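Local structure of peptidase, M20/M25/M40 family (Staphylococcus aureus, 4EWT) at residues Q3-T8 with A120-S125; R20-Q25 with A37-E42; G179-G184 with F346-A351; L319-E324 with A377-T382. The protein probably hydrolyses the amide bond of N-acylated amino acids or related substrates, as a metal-dependent M20-family amidohydrolase with two manganese ions bound. All blocks are in the same frame, centred on the assembly; numbering follows the deposited sequence.

Contact 1: Q3-T8 with A120-S125; sequences QQLIET and AEMKDS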
loop_
_atom_site.group_PDB
_atom_site.type_symbol
_atom_site.label_atom_id
_atom_site.label_comp_id
_atom_site.label_asym_id
_atom_site.label_seq_id
_atom_site.Cartn_x
_atom_site.Cartn_y
_atom_site.Cartn_z
ATOM N N GLN A 3 -3.589 -58.510 -24.403
ATOM C CA GLN A 3 -3.504 -58.598 -25.822
ATOM C C GLN A 3 -4.859 -58.476 -26.475
ATOM O O GLN A 3 -5.041 -57.703 -27.365
ATOM C CB GLN A 3 -2.952 -59.967 -26.083
ATOM C CG GLN A 3 -2.190 -60.527 -24.872
ATOM C CD GLN A 3 -3.049 -61.271 -23.847
ATOM O OE1 GLN A 3 -2.576 -61.585 -22.757
ATOM N NE2 GLN A 3 -4.306 -61.560 -24.194
ATOM N N GLN A 4 -5.801 -59.266 -26.000
ATOM C CA GLN A 4 -7.198 -59.271 -26.454
ATOM C C GLN A 4 -7.869 -57.920 -26.212
ATOM O O GLN A 4 -8.601 -57.418 -27.068
ATOM C CB GLN A 4 -7.996 -60.385 -25.766
ATOM C CG GLN A 4 -9.418 -60.554 -26.327
ATOM C CD GLN A 4 -10.332 -61.411 -25.460
ATOM O OE1 GLN A 4 -9.880 -62.139 -24.570
ATOM N NE2 GLN A 4 -11.633 -61.331 -25.727
ATOM N N LEU A 5 -7.609 -57.346 -25.039
ATOM C CA LEU A 5 -8.115 -56.029 -24.677
ATOM C C LEU A 5 -7.715 -54.989 -25.722
ATOM O O LEU A 5 -8.571 -54.296 -26.278
ATOM C CB LEU A 5 -7.576 -55.621 -23.303
ATOM C CG LEU A 5 -8.334 -54.678 -22.354
ATOM C CD1 LEU A 5 -7.366 -53.679 -21.757
ATOM C CD2 LEU A 5 -9.548 -53.972 -22.955
ATOM N N ILE A 6 -6.418 -54.901 -26.000
ATOM C CA ILE A 6 -5.885 -53.868 -26.893
ATOM C C ILE A 6 -6.501 -53.937 -28.290
ATOM O O ILE A 6 -6.966 -52.919 -28.818
ATOM C CB ILE A 6 -4.325 -53.900 -26.972
ATOM C CG1 ILE A 6 -3.690 -53.834 -25.571
ATOM C CG2 ILE A 6 -3.790 -52.794 -27.889
ATOM C CD1 ILE A 6 -4.080 -52.614 -24.711
ATOM N N GLU A 7 -6.557 -55.129 -28.883
ATOM C CA GLU A 7 -7.109 -55.227 -30.223
ATOM C C GLU A 7 -8.605 -55.024 -30.287
ATOM O O GLU A 7 -9.107 -54.500 -31.243
ATOM C CB GLU A 7 -6.667 -56.484 -30.981
ATOM C CG GLU A 7 -5.845 -57.434 -30.216
ATOM C CD GLU A 7 -4.657 -57.966 -31.000
ATOM O OE1 GLU A 7 -3.528 -57.557 -30.682
ATOM O OE2 GLU A 7 -4.835 -58.796 -31.926
ATOM N N THR A 8 -9.316 -55.424 -29.261
ATOM C CA THR A 8 -10.742 -55.089 -29.194
ATOM C C THR A 8 -10.941 -53.576 -29.145
ATOM O O THR A 8 -11.819 -53.039 -29.820
ATOM C CB THR A 8 -11.449 -55.699 -27.971
ATOM O OG1 THR A 8 -11.118 -57.085 -27.862
ATOM C CG2 THR A 8 -12.955 -55.564 -28.107
ATOM N N ALA A 120 -16.985 -55.547 -20.161
ATOM C CA ALA A 120 -18.172 -56.380 -19.942
ATOM C C ALA A 120 -18.156 -57.699 -20.726
ATOM O O ALA A 120 -18.802 -58.673 -20.319
ATOM C CB ALA A 120 -19.442 -55.599 -20.258
ATOM N N GLU A 121 -17.432 -57.728 -21.842
ATOM C CA GLU A 121 -17.324 -58.947 -22.636
ATOM C C GLU A 121 -16.095 -59.772 -22.243
ATOM O O GLU A 121 -15.812 -60.807 -22.845
ATOM C CB GLU A 121 -17.407 -58.644 -24.146
ATOM C CG GLU A 121 -16.267 -57.854 -24.735
ATOM C CD GLU A 121 -16.680 -57.015 -25.939
ATOM O OE1 GLU A 121 -15.780 -56.562 -26.682
ATOM O OE2 GLU A 121 -17.895 -56.783 -26.141
ATOM N N MET A 122 -15.402 -59.317 -21.200
ATOM C CA MET A 122 -14.187 -59.969 -20.719
ATOM C C MET A 122 -14.260 -60.366 -19.245
ATOM O O MET A 122 -13.235 -60.407 -18.560
ATOM C CB MET A 122 -12.967 -59.074 -20.948
ATOM C CG MET A 122 -12.675 -58.760 -22.412
ATOM S SD MET A 122 -11.141 -57.834 -22.613
ATOM C CE MET A 122 -9.931 -59.128 -22.343
ATOM N N LYS A 123 -15.460 -60.680 -18.763
ATOM C CA LYS A 123 -15.630 -61.094 -17.371
ATOM C C LYS A 123 -14.817 -62.346 -17.041
ATOM O O LYS A 123 -14.510 -62.594 -15.870
ATOM C CB LYS A 123 -17.108 -61.300 -17.031
ATOM C CG LYS A 123 -17.931 -60.023 -17.065
ATOM C CD LYS A 123 -19.373 -60.299 -16.692
ATOM C CE LYS A 123 -20.195 -59.021 -16.657
ATOM N NZ LYS A 123 -21.571 -59.298 -16.155
ATOM N N ASP A 124 -14.390 -63.062 -18.065
ATOM C CA ASP A 124 -13.626 -64.309 -17.942
ATOM C C ASP A 124 -12.143 -63.941 -17.748
ATOM O O ASP A 124 -11.330 -64.811 -17.622
ATOM C CB ASP A 124 -13.711 -65.182 -19.204
ATOM C CG ASP A 124 -15.070 -65.849 -19.375
ATOM O OD1 ASP A 124 -15.899 -65.778 -18.447
ATOM O OD2 ASP A 124 -15.304 -66.450 -20.445
ATOM N N SER A 125 -11.822 -62.668 -17.760
ATOM C CA SER A 125 -10.431 -62.212 -17.622
ATOM C C SER A 125 -10.100 -61.434 -16.342
ATOM O O SER A 125 -8.973 -60.953 -16.184
ATOM C CB SER A 125 -10.012 -61.392 -18.849
ATOM O OG SER A 125 -10.076 -62.181 -20.022
HETATM O O HOH W 1 -11.686 -62.545 -22.604
#

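Contact 2: R20-Q25 with A37-E42; sequences RRYLHQ and AKYIAE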
loop_
_atom_site.group_PDB
_atom_site.type_symbol
_atom_site.label_atom_id
_atom_site.label_comp_id
_atom_site.label_asym_id
_atom_site.label_seq_id
_atom_site.Cartn_x
_atom_site.Cartn_y
_atom_site.Cartn_z
ATOM N N ARG A 20 -17.988 -39.381 -29.213
ATOM C CA ARG A 20 -17.537 -38.125 -28.687
ATOM C C ARG A 20 -18.228 -36.980 -29.427
ATOM O O ARG A 20 -18.739 -36.071 -28.842
ATOM C CB ARG A 20 -16.054 -37.987 -28.863
ATOM C CG ARG A 20 -15.729 -36.730 -29.603
ATOM C CD ARG A 20 -14.399 -36.189 -29.253
ATOM N NE ARG A 20 -14.460 -34.771 -28.942
ATOM C CZ ARG A 20 -13.887 -33.812 -29.648
ATOM N NH1 ARG A 20 -13.224 -34.092 -30.730
ATOM N NH2 ARG A 20 -14.007 -32.562 -29.271
ATOM N N ARG A 21 -18.258 -37.111 -30.735
ATOM C CA ARG A 21 -18.804 -36.099 -31.625
ATOM C C ARG A 21 -20.287 -35.848 -31.393
ATOM O O ARG A 21 -20.721 -34.696 -31.354
ATOM C CB ARG A 21 -18.533 -36.479 -33.076
ATOM C CG ARG A 21 -17.056 -36.466 -33.401
ATOM C CD ARG A 21 -16.776 -36.746 -34.857
ATOM N NE ARG A 21 -15.336 -36.764 -35.091
ATOM C CZ ARG A 21 -14.758 -36.711 -36.284
ATOM N NH1 ARG A 21 -15.492 -36.622 -37.388
ATOM N NH2 ARG A 21 -13.434 -36.737 -36.369
ATOM N N TYR A 22 -21.059 -36.922 -31.231
ATOM C CA TYR A 22 -22.462 -36.785 -30.860
ATOM C C TYR A 22 -22.629 -36.030 -29.530
ATOM O O TYR A 22 -23.476 -35.140 -29.421
ATOM C CB TYR A 22 -23.172 -38.144 -30.793
ATOM C CG TYR A 22 -24.606 -37.996 -30.340
ATOM C CD1 TYR A 22 -25.625 -37.737 -31.257
ATOM C CD2 TYR A 22 -24.938 -38.059 -28.983
ATOM C CE1 TYR A 22 -26.945 -37.577 -30.838
ATOM C CE2 TYR A 22 -26.250 -37.892 -28.554
ATOM C CZ TYR A 22 -27.245 -37.654 -29.483
ATOM O OH TYR A 22 -28.542 -37.495 -29.049
ATOM N N LEU A 23 -21.828 -36.394 -28.530
ATOM C CA LEU A 23 -21.906 -35.753 -27.216
ATOM C C LEU A 23 -21.407 -34.309 -27.243
ATOM O O LEU A 23 -21.931 -33.454 -26.526
ATOM C CB LEU A 23 -21.124 -36.547 -26.173
ATOM C CG LEU A 23 -21.653 -37.918 -25.759
ATOM C CD1 LEU A 23 -20.577 -38.652 -24.976
ATOM C CD2 LEU A 23 -22.934 -37.793 -24.948
ATOM N N HIS A 24 -20.390 -34.058 -28.066
ATOM C CA HIS A 24 -19.849 -32.723 -28.275
ATOM C C HIS A 24 -20.917 -31.786 -28.853
ATOM O O HIS A 24 -20.973 -30.599 -28.503
ATOM C CB HIS A 24 -18.636 -32.783 -29.209
ATOM C CG HIS A 24 -17.802 -31.541 -29.191
ATOM N ND1 HIS A 24 -16.814 -31.323 -28.255
ATOM C CD2 HIS A 24 -17.815 -30.446 -29.988
ATOM C CE1 HIS A 24 -16.257 -30.144 -28.474
ATOM N NE2 HIS A 24 -16.843 -29.594 -29.523
ATOM N N GLN A 25 -21.754 -32.345 -29.727
ATOM C CA GLN A 25 -22.850 -31.637 -30.390
ATOM C C GLN A 25 -24.014 -31.296 -29.467
ATOM O O GLN A 25 -24.743 -30.322 -29.711
ATOM C CB GLN A 25 -23.385 -32.469 -31.572
ATOM C CG GLN A 25 -23.105 -31.859 -32.938
ATOM C CD GLN A 25 -23.728 -32.629 -34.096
ATOM O OE1 GLN A 25 -24.643 -33.438 -33.919
ATOM N NE2 GLN A 25 -23.228 -32.373 -35.295
ATOM N N ALA A 37 -27.283 -37.699 -19.529
ATOM C CA ALA A 37 -27.528 -38.798 -18.586
ATOM C C ALA A 37 -28.420 -39.902 -19.176
ATOM O O ALA A 37 -28.184 -41.083 -18.937
ATOM C CB ALA A 37 -28.121 -38.278 -17.289
ATOM N N LYS A 38 -29.443 -39.507 -19.932
ATOM C CA LYS A 38 -30.321 -40.468 -20.605
ATOM C C LYS A 38 -29.604 -41.232 -21.714
ATOM O O LYS A 38 -29.826 -42.433 -21.876
ATOM C CB LYS A 38 -31.576 -39.785 -21.149
ATOM C CG LYS A 38 -32.744 -39.772 -20.166
ATOM C CD LYS A 38 -33.946 -38.964 -20.685
ATOM C CE LYS A 38 -34.579 -39.597 -21.916
ATOM N NZ LYS A 38 -35.956 -39.074 -22.182
ATOM N N TYR A 39 -28.748 -40.538 -22.465
ATOM C CA TYR A 39 -27.948 -41.159 -23.523
ATOM C C TYR A 39 -26.968 -42.222 -22.994
ATOM O O TYR A 39 -26.758 -43.254 -23.630
ATOM C CB TYR A 39 -27.189 -40.085 -24.301
ATOM C CG TYR A 39 -26.266 -40.630 -25.371
ATOM C CD1 TYR A 39 -26.725 -40.845 -26.670
ATOM C CD2 TYR A 39 -24.934 -40.926 -25.087
ATOM C CE1 TYR A 39 -25.879 -41.336 -27.658
ATOM C CE2 TYR A 39 -24.086 -41.420 -26.065
ATOM C CZ TYR A 39 -24.563 -41.619 -27.345
ATOM O OH TYR A 39 -23.721 -42.104 -28.312
ATOM N N ILE A 40 -26.371 -41.948 -21.836
ATOM C CA ILE A 40 -25.419 -42.855 -21.200
ATOM C C ILE A 40 -26.123 -44.121 -20.700
ATOM O O ILE A 40 -25.640 -45.231 -20.937
ATOM C CB ILE A 40 -24.637 -42.144 -20.047
ATOM C CG1 ILE A 40 -23.683 -41.089 -20.618
ATOM C CG2 ILE A 40 -23.867 -43.155 -19.191
ATOM C CD1 ILE A 40 -23.236 -40.033 -19.606
ATOM N N ALA A 41 -27.259 -43.956 -20.021
ATOM C CA ALA A 41 -28.074 -45.098 -19.571
ATOM C C ALA A 41 -28.614 -45.905 -20.757
ATOM O O ALA A 41 -28.731 -47.138 -20.688
ATOM C CB ALA A 41 -29.220 -44.627 -18.683
ATOM N N GLU A 42 -28.929 -45.245 -21.848
ATOM C CA GLU A 42 -29.369 -45.945 -23.017
ATOM C C GLU A 42 -28.246 -46.687 -23.679
ATOM O O GLU A 42 -28.492 -47.732 -24.216
ATOM C CB GLU A 42 -30.038 -45.031 -24.023
ATOM C CG GLU A 42 -29.147 -43.987 -24.486
ATOM C CD GLU A 42 -28.780 -44.035 -25.939
ATOM O OE1 GLU A 42 -27.642 -44.451 -26.245
ATOM O OE2 GLU A 42 -29.601 -43.581 -26.767
#

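Contact 3: G179-G184 with F346-A351; sequences GYVQTG and FIYTGA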
loop_
_atom_site.group_PDB
_atom_site.type_symbol
_atom_site.label_atom_id
_atom_site.label_comp_id
_atom_site.label_asym_id
_atom_site.label_seq_id
_atom_site.Cartn_x
_atom_site.Cartn_y
_atom_site.Cartn_z
ATOM N N GLY A 179 0.823 -37.912 -4.737
ATOM C CA GLY A 179 0.627 -36.791 -3.834
ATOM C C GLY A 179 -0.290 -35.749 -4.452
ATOM O O GLY A 179 -1.051 -36.049 -5.381
ATOM N N TYR A 180 -0.193 -34.518 -3.944
ATOM C CA TYR A 180 -1.043 -33.414 -4.392
ATOM C C TYR A 180 -0.767 -33.002 -5.836
ATOM O O TYR A 180 0.353 -32.639 -6.186
ATOM C CB TYR A 180 -0.863 -32.210 -3.480
ATOM C CG TYR A 180 -1.459 -32.364 -2.101
ATOM C CD1 TYR A 180 -2.833 -32.250 -1.897
ATOM C CD2 TYR A 180 -0.647 -32.606 -0.999
ATOM C CE1 TYR A 180 -3.385 -32.373 -0.616
ATOM C CE2 TYR A 180 -1.184 -32.722 0.277
ATOM C CZ TYR A 180 -2.549 -32.596 0.458
ATOM O OH TYR A 180 -3.076 -32.709 1.719
ATOM N N VAL A 181 -1.803 -33.039 -6.665
ATOM C CA VAL A 181 -1.606 -32.892 -8.108
ATOM C C VAL A 181 -2.447 -31.759 -8.723
ATOM O O VAL A 181 -2.105 -31.243 -9.788
ATOM C CB VAL A 181 -1.810 -34.251 -8.844
ATOM C CG1 VAL A 181 -3.239 -34.782 -8.648
ATOM C CG2 VAL A 181 -1.457 -34.137 -10.326
ATOM N N GLN A 182 -3.542 -31.393 -8.056
ATOM C CA GLN A 182 -4.379 -30.251 -8.460
ATOM C C GLN A 182 -4.848 -29.483 -7.234
ATOM O O GLN A 182 -5.056 -30.064 -6.180
ATOM C CB GLN A 182 -5.548 -30.691 -9.355
ATOM C CG GLN A 182 -5.033 -31.081 -10.735
ATOM C CD GLN A 182 -6.082 -31.346 -11.790
ATOM O OE1 GLN A 182 -5.952 -32.298 -12.546
ATOM N NE2 GLN A 182 -7.087 -30.489 -11.886
ATOM N N THR A 183 -4.991 -28.171 -7.387
ATOM C CA THR A 183 -5.208 -27.265 -6.268
ATOM C C THR A 183 -6.624 -27.389 -5.747
ATOM O O THR A 183 -7.536 -27.714 -6.493
ATOM C CB THR A 183 -4.985 -25.775 -6.672
ATOM O OG1 THR A 183 -5.912 -25.412 -7.701
ATOM C CG2 THR A 183 -3.586 -25.550 -7.174
ATOM N N GLY A 184 -6.793 -27.141 -4.455
ATOM C CA GLY A 184 -8.114 -26.959 -3.887
ATOM C C GLY A 184 -8.509 -25.503 -3.979
ATOM O O GLY A 184 -7.690 -24.644 -4.301
ATOM N N PHE A 346 -5.530 -39.831 -10.227
ATOM C CA PHE A 346 -6.096 -39.081 -11.335
ATOM C C PHE A 346 -4.940 -38.864 -12.277
ATOM O O PHE A 346 -3.950 -38.239 -11.904
ATOM C CB PHE A 346 -6.657 -37.754 -10.823
ATOM C CG PHE A 346 -7.522 -37.013 -11.814
ATOM C CD1 PHE A 346 -8.742 -37.545 -12.249
ATOM C CD2 PHE A 346 -7.137 -35.766 -12.282
ATOM C CE1 PHE A 346 -9.555 -36.834 -13.148
ATOM C CE2 PHE A 346 -7.950 -35.041 -13.176
ATOM C CZ PHE A 346 -9.155 -35.583 -13.604
ATOM N N ILE A 347 -5.040 -39.420 -13.478
ATOM C CA ILE A 347 -3.933 -39.341 -14.435
ATOM C C ILE A 347 -4.349 -38.612 -15.712
ATOM O O ILE A 347 -5.534 -38.379 -15.946
ATOM C CB ILE A 347 -3.321 -40.741 -14.753
ATOM C CG1 ILE A 347 -4.334 -41.637 -15.464
ATOM C CG2 ILE A 347 -2.777 -41.396 -13.476
ATOM C CD1 ILE A 347 -3.770 -42.951 -15.974
ATOM N N TYR A 348 -3.371 -38.247 -16.531
ATOM C CA TYR A 348 -3.633 -37.428 -17.694
ATOM C C TYR A 348 -3.268 -38.117 -19.000
ATOM O O TYR A 348 -2.265 -38.831 -19.075
ATOM C CB TYR A 348 -2.858 -36.117 -17.601
ATOM C CG TYR A 348 -3.026 -35.350 -16.311
ATOM C CD1 TYR A 348 -4.263 -34.820 -15.941
ATOM C CD2 TYR A 348 -1.938 -35.130 -15.472
ATOM C CE1 TYR A 348 -4.414 -34.091 -14.765
ATOM C CE2 TYR A 348 -2.074 -34.397 -14.293
ATOM C CZ TYR A 348 -3.316 -33.889 -13.947
ATOM O OH TYR A 348 -3.462 -33.173 -12.783
ATOM N N THR A 349 -4.091 -37.891 -20.023
ATOM C CA THR A 349 -3.787 -38.326 -21.381
ATOM C C THR A 349 -3.461 -37.111 -22.262
ATOM O O THR A 349 -4.299 -36.221 -22.446
ATOM C CB THR A 349 -4.965 -39.100 -22.034
ATOM O OG1 THR A 349 -5.343 -40.217 -21.219
ATOM C CG2 THR A 349 -4.562 -39.601 -23.429
ATOM N N GLY A 350 -2.253 -37.088 -22.818
ATOM C CA GLY A 350 -1.867 -36.019 -23.733
ATOM C C GLY A 350 -2.886 -35.899 -24.853
ATOM O O GLY A 350 -3.253 -36.899 -25.483
ATOM N N ALA A 351 -3.348 -34.679 -25.097
ATOM C CA ALA A 351 -4.400 -34.444 -26.082
ATOM C C ALA A 351 -4.169 -33.199 -26.949
ATOM O O ALA A 351 -5.097 -32.723 -27.605
ATOM C CB ALA A 351 -5.749 -34.363 -25.382
#

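Contact 4: L319-E324 with A377-T382; sequences LDFGVE and AEAVGT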
loop_
_atom_site.group_PDB
_atom_site.type_symbol
_atom_site.label_atom_id
_atom_site.label_comp_id
_atom_site.label_asym_id
_atom_site.label_seq_id
_atom_site.Cartn_x
_atom_site.Cartn_y
_atom_site.Cartn_z
ATOM N N LEU A 319 2.722 -50.659 -24.122
ATOM C CA LEU A 319 1.697 -50.265 -25.092
ATOM C C LEU A 319 2.276 -49.299 -26.130
ATOM O O LEU A 319 3.474 -49.010 -26.117
ATOM C CB LEU A 319 0.492 -49.615 -24.390
ATOM C CG LEU A 319 -0.233 -50.166 -23.147
ATOM C CD1 LEU A 319 -0.515 -51.659 -23.215
ATOM C CD2 LEU A 319 0.494 -49.796 -21.859
ATOM N N ASP A 320 1.422 -48.729 -26.928
ATOM C CA ASP A 320 1.880 -47.871 -27.958
ATOM C C ASP A 320 1.900 -46.397 -27.557
ATOM O O ASP A 320 1.732 -45.497 -28.378
ATOM C CB ASP A 320 0.995 -48.063 -29.142
ATOM C CG ASP A 320 1.765 -48.142 -30.386
ATOM O OD1 ASP A 320 2.173 -49.266 -30.749
ATOM O OD2 ASP A 320 1.979 -47.077 -30.992
ATOM N N PHE A 321 2.105 -46.187 -26.271
ATOM C CA PHE A 321 2.256 -44.851 -25.681
ATOM C C PHE A 321 3.187 -44.849 -24.466
ATOM O O PHE A 321 3.266 -45.834 -23.725
ATOM C CB PHE A 321 0.891 -44.228 -25.325
ATOM C CG PHE A 321 0.025 -45.092 -24.442
ATOM C CD1 PHE A 321 0.176 -45.076 -23.055
ATOM C CD2 PHE A 321 -0.957 -45.909 -25.001
ATOM C CE1 PHE A 321 -0.622 -45.874 -22.236
ATOM C CE2 PHE A 321 -1.765 -46.706 -24.191
ATOM C CZ PHE A 321 -1.597 -46.692 -22.807
ATOM N N GLY A 322 3.886 -43.733 -24.271
ATOM C CA GLY A 322 4.812 -43.572 -23.148
ATOM C C GLY A 322 4.117 -43.206 -21.848
ATOM O O GLY A 322 2.964 -42.769 -21.848
ATOM N N VAL A 323 4.819 -43.405 -20.737
ATOM C CA VAL A 323 4.302 -43.073 -19.413
ATOM C C VAL A 323 5.383 -42.315 -18.664
ATOM O O VAL A 323 6.504 -42.811 -18.533
ATOM C CB VAL A 323 3.930 -44.337 -18.598
ATOM C CG1 VAL A 323 3.133 -43.958 -17.351
ATOM C CG2 VAL A 323 3.151 -45.327 -19.445
ATOM N N GLU A 324 5.058 -41.117 -18.178
ATOM C CA GLU A 324 6.045 -40.310 -17.446
ATOM C C GLU A 324 5.470 -39.328 -16.423
ATOM O O GLU A 324 4.301 -38.936 -16.496
ATOM C CB GLU A 324 6.992 -39.578 -18.411
ATOM C CG GLU A 324 6.307 -38.644 -19.403
ATOM C CD GLU A 324 7.299 -37.792 -20.167
ATOM O OE1 GLU A 324 7.537 -38.070 -21.360
ATOM O OE2 GLU A 324 7.854 -36.850 -19.566
ATOM N N ALA A 377 -8.612 -45.388 -23.047
ATOM C CA ALA A 377 -9.223 -46.704 -22.882
ATOM C C ALA A 377 -8.177 -47.792 -22.647
ATOM O O ALA A 377 -8.323 -48.606 -21.735
ATOM C CB ALA A 377 -10.110 -47.041 -24.078
ATOM N N GLU A 378 -7.118 -47.783 -23.458
ATOM C CA GLU A 378 -6.028 -48.760 -23.334
ATOM C C GLU A 378 -5.365 -48.681 -21.964
ATOM O O GLU A 378 -5.134 -49.709 -21.321
ATOM C CB GLU A 378 -4.983 -48.570 -24.443
ATOM C CG GLU A 378 -5.380 -49.150 -25.804
ATOM C CD GLU A 378 -4.415 -48.761 -26.922
ATOM O OE1 GLU A 378 -3.468 -47.984 -26.665
ATOM O OE2 GLU A 378 -4.605 -49.225 -28.065
ATOM N N ALA A 379 -5.074 -47.460 -21.527
ATOM C CA ALA A 379 -4.465 -47.211 -20.225
ATOM C C ALA A 379 -5.339 -47.683 -19.066
ATOM O O ALA A 379 -4.891 -48.458 -18.226
ATOM C CB ALA A 379 -4.147 -45.737 -20.074
ATOM N N VAL A 380 -6.588 -47.225 -19.033
ATOM C CA VAL A 380 -7.510 -47.582 -17.957
ATOM C C VAL A 380 -7.825 -49.080 -17.984
ATOM O O VAL A 380 -7.772 -49.750 -16.948
ATOM C CB VAL A 380 -8.796 -46.696 -17.982
ATOM C CG1 VAL A 380 -9.786 -47.119 -16.919
ATOM C CG2 VAL A 380 -8.427 -45.232 -17.778
ATOM N N GLY A 381 -8.112 -49.616 -19.170
ATOM C CA GLY A 381 -8.357 -51.047 -19.301
ATOM C C GLY A 381 -7.213 -51.913 -18.796
ATOM O O GLY A 381 -7.437 -52.907 -18.100
ATOM N N THR A 382 -5.989 -51.539 -19.160
ATOM C CA THR A 382 -4.786 -52.241 -18.713
ATOM C C THR A 382 -4.696 -52.258 -17.186
ATOM O O THR A 382 -4.395 -53.287 -16.577
ATOM C CB THR A 382 -3.515 -51.588 -19.301
ATOM O OG1 THR A 382 -3.552 -51.682 -20.733
ATOM C CG2 THR A 382 -2.251 -52.263 -18.771
#

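Contact 1: Q3-T8 with A120-S125
Met-122, which has the most surface buried here, lies against Gln-4 and Leu-5 where the N-terminal helix 2-11 meets the loop between helix 105-120 and strand 129-135 in the alpha/beta domain of this M20-family peptidase. Its chain is extended through CG and then bends at the thioether (chi3 75°), which turns the methyl CE toward the helix. CE meets the end of Gln-4 from the opposite direction, 3.7 Å from Gln-4 OE1, and is 4.0 Å from the backbone N of Leu-5. Leu-5 crosses the methionine at about a right angle, its CD2 4.2 Å from Met-122 SD; Leu-385 of helix 372-386 and Thr-118 of helix 105-120 also touch the Leu-5 side chain.

No direct hydrogen bond joins the segments, but the extended chain of Gln-4, with CG anti to the backbone N (chi1 -173°), carries OE1 out to a water that donates to it at 2.7 Å and also bonds Ser-125 OG. One turn further on, Thr-8 CG2 lies 3.3 Å from Glu-121 OE1, an oxygen salt-bridged to Lys-12. The hydroxyl of Thr-8 turns back into its own helix, OG1 donating to Gln-4 O at 2.7 Å, on the face of that carbonyl opposite to Thr-8 N.

Contact 2: R20-Q25 with A37-E42
Tyr-22 and Tyr-39 bring together helices 13-25 and 34-43, two consecutive helices packed through side chains in the N-terminal part of the alpha/beta domain. The contact is aromatic and apolar, with no hydrogen bond between the segments. In the aromatic part the two rings are nearly parallel, their planes 20° apart, but displaced so far along each other that they barely overlap, with centroids 4.9 Å apart. The CD2-CE2 side of Tyr-22 lies over one face of Tyr-39, where Tyr-22 CE2 comes within 3.5 Å of Tyr-39 CD1. Both tyrosines hold CG anti to the backbone N (chi1 177° in each), which sends each ring from its helix toward the other. Tyr-22 also meets the ring of His-26.

The aliphatic part is supplied by Leu-23, the residue whose CA is nearest to that of Tyr-39. Its side chain also touches Asp-106 and Thr-109 of helix 105-120, and Thr-109 in turn touches Ile-40 of the second helix. Against Tyr-39 the leucine uses a single methyl, CD2, set obliquely to the ring and 3.7 Å from Tyr-39 CD2.

Contact 3: G179-G184 with F346-A351
The amide oxygen of Gln-182 accepts a short hydrogen bond from the phenol of Tyr-348, with Tyr-348 OH 2.6 Å from Gln-182 OE1. The C=O...donor angle is 114° and the hydroxyl is tilted somewhat out of the carbonyl plane, so the donor comes in well to the side of the C=O bond. Amide and phenol approach from opposite directions with their planes 26° apart, and OE1 sits at the edge of the tyrosine ring. The same oxygen is at the edge of the Phe-346 ring, 3.5 Å from Phe-346 CE2. Gln-182 NE2 donates to Pro-331 O, so both polar atoms of this buried amide are bonded and its rotation is fixed.

Here the metal-binding alpha/beta domain, through strand 344-350 of its mixed sheet, meets the antiparallel sheet of strand 179-193, which probably belongs to the satellite domain of M20 enzymes; Thr-183 packs on Phe-230 of the second subunit. The strand segments cross at 47°, their axes 9.1 Å apart. The side chain of Phe-346 is about 6 Å from a bound manganese ion.

Val-181 also meets the phenol. Its CG2, anti to the backbone N, approaches obliquely to the ring, 3.3 Å from Tyr-348 OH and 4.0 Å from Tyr-348 CE2.

Contact 4: L319-E324 with A377-T382
The loop at 319-321 comes alongside helix 372-386, with the CA atoms of Leu-319 and Glu-378 8.1 Å apart, and then runs into strand 322-325, an outermost strand of the mixed sheet within this chain. In this alpha/beta domain, the loop leading into the edge strand thus packs on the helix. No hydrogen bond joins the segments; side chains make most of the contact, and the ring of Phe-321 also reaches the backbone N of Ala-379. Phe-321 has the most surface buried. Its CG stands between the backbone N and the carbonyl carbon (chi1 54°), and the ring extends to the helix with its CE2 and CZ atoms leading. Phe-321 CZ is 3.9 Å from Ala-379 CB, while Leu-319 CB, from within the loop, lies over one face of the ring, toward its rim. On the sheet side Phe-321 also touches Val-174 of the neighbouring strand 173-176.

Leu-319 and Thr-382 run alongside each other in opposite senses, and Leu-319 CD1 stops 3.9 Å from Thr-382 OG1. That hydroxyl is occupied within its own helix, where Thr-382 OG1 donates to Glu-378 O at 2.6 Å. Leu-314 of helix 304-316 packs on both Ala-379 and Thr-382.

The carboxylate of Glu-378 meets the phenylalanine at the edge, the two planes only 18° apart. An oxygen placed so faces the slightly positive rim of C-H groups, probably a weakly favourable contact: Glu-378 OE1 lies in the ring plane, 3.3 Å from Phe-321 CE2.

How the contacts relate
From the N terminus, helix 2-11 opens contact 1, which closes only at the loop after helix 105-120. Nested inside that long loop is contact 2, a short closure between the successive helices 13-25 and 34-43. Contacts 3 and 4 follow in series and cross each other: strand 179-193 opens contact 3, residues 319-324 open contact 4, then strand 344-350 and helix 372-386 close them in the same order. Contact 3 ties the antiparallel sheet to the mixed sheet, and contact 4 packs the last helix against the loop that leads into the sheet's edge strand. Contacts 1 and 4 touch directly, Leu-5 CD1 lying 3.6 Å from Thr-382 N, which brings both chain ends together.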